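Local coordinates for nitrate regulatory protein (Klebsiella oxytoca, PDB 4AKK), which responds to nitrate and nitrite by binding the terminator site in the nasF operon leader RNA, bringing about transcription antitermination of the nasFEDCBA operon, at residues S216-L219 with R220-V224; G382-E385 with E386-W389. All coordinates share one frame; numbering follows the deposited sequence.

In the fold
Both contacts are local, each lying at the start of a helix, and they follow one another along the chain without nesting or crossing. Contact 1 (216-224) opens helix 217-240, reached from helix 180-212 in the nitrate- and nitrite-sensing NIT region. Some 160 residues later, contact 2 (382-389) closes the turn between helices 360-380 and 385-399 of the ANTAR region. Their centres are about 17 Å apart, yet their side chains meet: Arg220 NH1 forms a salt bridge with Glu386 OE2 at 2.8 Å, and Gln221 OE1 probably accepts a hydrogen bond from Trp389 NE1. Two helix starts thus join the sensing and RNA-binding regions.

Contact 1. Residues S216-L219 with R220-V224; sequences SDEL and RQQLV. With EDO (1,2-ethanediol), chain D.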
loop_
_atom_site.group_PDB
_atom_site.type_symbol
_atom_site.label_atom_id
_atom_site.label_comp_id
_atom_site.label_asym_id
_atom_site.label_seq_id
_atom_site.Cartn_x
_atom_site.Cartn_y
_atom_site.Cartn_z
ATOM N N SER A 216 -6.212 7.646 31.854
ATOM C CA SER A 216 -6.446 8.969 31.279
ATOM C C SER A 216 -7.089 8.791 29.912
ATOM O O SER A 216 -7.064 7.692 29.356
ATOM C CB SER A 216 -5.145 9.756 31.154
ATOM O OG SER A 216 -4.187 9.038 30.405
ATOM N N ASP A 217 -7.687 9.857 29.386
ATOM C CA ASP A 217 -8.237 9.831 28.032
ATOM C C ASP A 217 -7.139 9.456 27.040
ATOM O O ASP A 217 -7.383 8.773 26.051
ATOM C CB ASP A 217 -8.860 11.181 27.669
ATOM C CG ASP A 217 -10.179 11.435 28.398
ATOM O OD1 ASP A 217 -10.574 10.594 29.234
ATOM O OD2 ASP A 217 -10.822 12.473 28.135
ATOM N N GLU A 218 -5.927 9.886 27.350
ATOM C CA GLU A 218 -4.743 9.603 26.547
ATOM C C GLU A 218 -4.372 8.112 26.537
ATOM O O GLU A 218 -4.265 7.494 25.480
ATOM C CB GLU A 218 -3.573 10.425 27.102
ATOM C CG GLU A 218 -2.231 10.117 26.478
ATOM C CD GLU A 218 -2.174 10.528 25.031
ATOM O OE1 GLU A 218 -2.692 11.621 24.720
ATOM O OE2 GLU A 218 -1.618 9.771 24.207
ATOM N N LEU A 219 -4.161 7.551 27.725
ATOM C CA LEU A 219 -3.808 6.140 27.873
ATOM C C LEU A 219 -4.891 5.255 27.270
ATOM O O LEU A 219 -4.604 4.291 26.560
ATOM C CB LEU A 219 -3.577 5.792 29.351
ATOM C CG LEU A 219 -3.086 4.376 29.662
ATOM C CD1 LEU A 219 -1.770 4.101 28.951
ATOM C CD2 LEU A 219 -2.940 4.156 31.179
ATOM N N ARG A 220 -6.142 5.603 27.536
ATOM C CA ARG A 220 -7.253 4.885 26.948
ATOM C C ARG A 220 -7.240 4.884 25.403
ATOM O O ARG A 220 -7.559 3.869 24.770
ATOM C CB ARG A 220 -8.585 5.425 27.488
ATOM C CG ARG A 220 -9.795 4.797 26.789
ATOM C CD ARG A 220 -11.114 5.256 27.392
ATOM N NE ARG A 220 -11.457 6.612 26.997
ATOM C CZ ARG A 220 -12.610 7.206 27.296
ATOM N NH1 ARG A 220 -13.524 6.561 28.009
ATOM N NH2 ARG A 220 -12.845 8.449 26.890
ATOM N N GLN A 221 -6.895 6.014 24.786
ATOM C CA GLN A 221 -6.866 6.049 23.319
ATOM C C GLN A 221 -5.728 5.155 22.806
ATOM O O GLN A 221 -5.915 4.372 21.877
ATOM C CB GLN A 221 -6.749 7.489 22.780
ATOM C CG GLN A 221 -6.974 7.612 21.264
ATOM C CD GLN A 221 -8.387 7.238 20.817
ATOM O OE1 GLN A 221 -9.376 7.820 21.269
ATOM N NE2 GLN A 221 -8.481 6.265 19.915
ATOM N N GLN A 222 -4.563 5.250 23.442
ATOM C CA GLN A 222 -3.428 4.415 23.072
ATOM C C GLN A 222 -3.764 2.928 23.226
ATOM O O GLN A 222 -3.347 2.098 22.419
ATOM C CB GLN A 222 -2.213 4.757 23.934
ATOM C CG GLN A 222 -1.677 6.175 23.742
ATOM C CD GLN A 222 -0.472 6.451 24.634
ATOM O OE1 GLN A 222 0.052 5.544 25.277
ATOM N NE2 GLN A 222 -0.032 7.703 24.680
ATOM N N LEU A 223 -4.519 2.594 24.263
ATOM C CA LEU A 223 -4.867 1.200 24.499
ATOM C C LEU A 223 -5.793 0.732 23.390
ATOM O O LEU A 223 -5.543 -0.268 22.720
ATOM C CB LEU A 223 -5.531 1.023 25.869
ATOM C CG LEU A 223 -6.102 -0.365 26.166
ATOM C CD1 LEU A 223 -4.976 -1.414 26.196
ATOM C CD2 LEU A 223 -6.845 -0.332 27.497
ATOM N N VAL A 224 -6.872 1.475 23.199
ATOM C CA VAL A 224 -7.798 1.207 22.125
ATOM C C VAL A 224 -7.074 1.055 20.784
ATOM O O VAL A 224 -7.415 0.184 19.986
ATOM C CB VAL A 224 -8.833 2.349 22.024
ATOM C CG1 VAL A 224 -9.577 2.296 20.695
ATOM C CG2 VAL A 224 -9.797 2.286 23.208
HETATM C C1 EDO D . -12.468 7.579 31.278
HETATM O O1 EDO D . -12.361 6.171 31.539
HETATM C C2 EDO D . -11.572 7.955 30.104
HETATM O O2 EDO D . -10.196 7.971 30.498
HETATM O O HOH W 1 -9.937 8.372 25.465
#
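Asp217 meets the Arg220 guanidinium obliquely, through charge alone: its OD1 stands 3.9 Å from Arg220 NH2, well out of the guanidinium plane, a long salt bridge with no N-H aimed at the oxygen. An ethanediol, probably from the crystallisation liquor, sits over one face of the guanidinium. Arg220 NE instead donates in plane to a water at its edge, and that water donates to Asp217 O. The carbonyl also receives Gln221 N, so two donors hold it in the first turn of the helix.

At the helix start Ser216 is the N-cap: its OG accepts from Leu219 N over 3.1 Å in a nearly straight bond (170°), while its carbonyl takes Arg220 N. Two residues after the cap, Glu218 OE2 accepts from Gln222 NE2 at 2.6 Å on its anti lone pair. The carboxylate and amide planes are 71° apart. Glu218 reaches this bond by bending at chi2 (67°), whereas Gln222 runs extended beyond CG. Glu218 OE1 pairs with Arg367 of helix 360-380, and Leu219 packs on Leu205 and Leu208 of helix 180-212.

Arg220 NH1 turns to Glu386 and to the carbonyl of Cys267, and Trp389 makes a cation-pi contact with the same arginine. With Glu386 as the strong ionic partner of Arg220, the carboxylate of Asp217 probably adds only a modest electrostatic pull, and the directed link between the two residues is the water between Arg220 NE and the backbone carbonyl of Asp217.

Contact 2. Residues G382-E385 with E386-W389; sequences GMQE and EQAW
Gln387 is fully extended, with CG anti to the backbone N (chi1 180°) and chi2 at -178°, and this shape carries its amide back to the residues ahead of the helix. There OE1 accepts from Gln384 N at 3.1 Å, a fairly straight bond in which the donor is tilted 30° from the plane of the side-chain carbonyl. The side chain of N3 thus bonds to the backbone N-H of the N-cap, Gln384, the side-chain-to-backbone half of a capping box.

Met383 lies across the Gln387 chain at about a right angle. Its CG touches the amide carbon, with 3.7 Å between Met383 CG and Gln387 CD, while its sulphur SD reaches Ala388 CA at 3.9 Å. The apolar part of Gln387 and the methionine therefore pack together beside the bond to Gln384 N. The first helical bonds follow: Ala388 N donates to Gln384 O at 2.8 Å and Trp389 N to Glu385 O at 3.0 Å.

Met383 rests on Leu377 of the preceding helix 360-380, where Glu385 also forms a salt bridge with Lys374. Through Glu386 and Trp389 the turn also faces helix 217-240, where Gln221 is the partner of the Trp389 indole N-H, placing the start of helix 385-399 between its ANTAR neighbour and the NIT region.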
loop_
_atom_site.group_PDB
_atom_site.type_symbol
_atom_site.label_atom_id
_atom_site.label_comp_id
_atom_site.label_asym_id
_atom_site.label_seq_id
_atom_site.Cartn_x
_atom_site.Cartn_y
_atom_site.Cartn_z
ATOM N N GLY A 382 -27.069 15.058 18.976
ATOM C CA GLY A 382 -27.316 15.432 20.357
ATOM C C GLY A 382 -26.614 14.572 21.386
ATOM O O GLY A 382 -27.085 14.432 22.515
ATOM N N MET A 383 -25.480 14.000 21.002
ATOM C CA MET A 383 -24.731 13.147 21.907
ATOM C C MET A 383 -23.850 13.975 22.828
ATOM O O MET A 383 -23.378 15.048 22.450
ATOM C CB MET A 383 -23.870 12.155 21.120
ATOM C CG MET A 383 -24.640 11.015 20.480
ATOM S SD MET A 383 -23.520 9.719 19.907
ATOM C CE MET A 383 -24.659 8.633 19.070
ATOM N N GLN A 384 -23.640 13.471 24.043
ATOM C CA GLN A 384 -22.634 14.030 24.938
ATOM C C GLN A 384 -21.257 13.635 24.409
ATOM O O GLN A 384 -21.138 12.687 23.640
ATOM C CB GLN A 384 -22.830 13.499 26.359
ATOM C CG GLN A 384 -24.268 13.581 26.859
ATOM C CD GLN A 384 -24.798 15.004 26.862
ATOM O OE1 GLN A 384 -24.175 15.908 27.421
ATOM N NE2 GLN A 384 -25.957 15.211 26.236
ATOM N N GLU A 385 -20.218 14.349 24.822
ATOM C CA GLU A 385 -18.883 14.105 24.281
ATOM C C GLU A 385 -18.380 12.679 24.521
ATOM O O GLU A 385 -17.888 12.024 23.599
ATOM C CB GLU A 385 -17.877 15.117 24.824
ATOM C CG GLU A 385 -16.504 14.962 24.205
ATOM C CD GLU A 385 -15.500 15.961 24.733
ATOM O OE1 GLU A 385 -15.876 16.797 25.584
ATOM O OE2 GLU A 385 -14.330 15.907 24.293
ATOM N N GLU A 386 -18.492 12.201 25.756
ATOM C CA GLU A 386 -18.066 10.843 26.077
ATOM C C GLU A 386 -18.920 9.841 25.305
ATOM O O GLU A 386 -18.403 8.881 24.736
ATOM C CB GLU A 386 -18.139 10.583 27.589
ATOM C CG GLU A 386 -17.899 9.119 27.986
ATOM C CD GLU A 386 -16.447 8.693 27.813
ATOM O OE1 GLU A 386 -15.627 9.532 27.381
ATOM O OE2 GLU A 386 -16.124 7.522 28.115
ATOM N N GLN A 387 -20.225 10.086 25.267
ATOM C CA GLN A 387 -21.147 9.248 24.513
ATOM C C GLN A 387 -20.725 9.161 23.045
ATOM O O GLN A 387 -20.758 8.092 22.432
ATOM C CB GLN A 387 -22.563 9.818 24.615
ATOM C CG GLN A 387 -23.634 9.028 23.862
ATOM C CD GLN A 387 -25.009 9.680 23.962
ATOM O OE1 GLN A 387 -25.138 10.818 24.428
ATOM N NE2 GLN A 387 -26.041 8.963 23.525
ATOM N N ALA A 388 -20.347 10.307 22.493
ATOM C CA ALA A 388 -19.859 10.408 21.123
ATOM C C ALA A 388 -18.652 9.500 20.895
ATOM O O ALA A 388 -18.593 8.749 19.917
ATOM C CB ALA A 388 -19.497 11.859 20.811
ATOM N N TRP A 389 -17.689 9.575 21.808
ATOM C CA TRP A 389 -16.482 8.771 21.709
ATOM C C TRP A 389 -16.831 7.289 21.793
ATOM O O TRP A 389 -16.335 6.479 21.008
ATOM C CB TRP A 389 -15.477 9.161 22.798
ATOM C CG TRP A 389 -14.152 8.471 22.651
ATOM C CD1 TRP A 389 -13.076 8.901 21.919
ATOM C CD2 TRP A 389 -13.764 7.225 23.242
ATOM N NE1 TRP A 389 -12.042 7.993 22.014
ATOM C CE2 TRP A 389 -12.438 6.957 22.824
ATOM C CE3 TRP A 389 -14.411 6.304 24.082
ATOM C CZ2 TRP A 389 -11.743 5.807 23.223
ATOM C CZ3 TRP A 389 -13.718 5.164 24.485
ATOM C CH2 TRP A 389 -12.398 4.925 24.053
#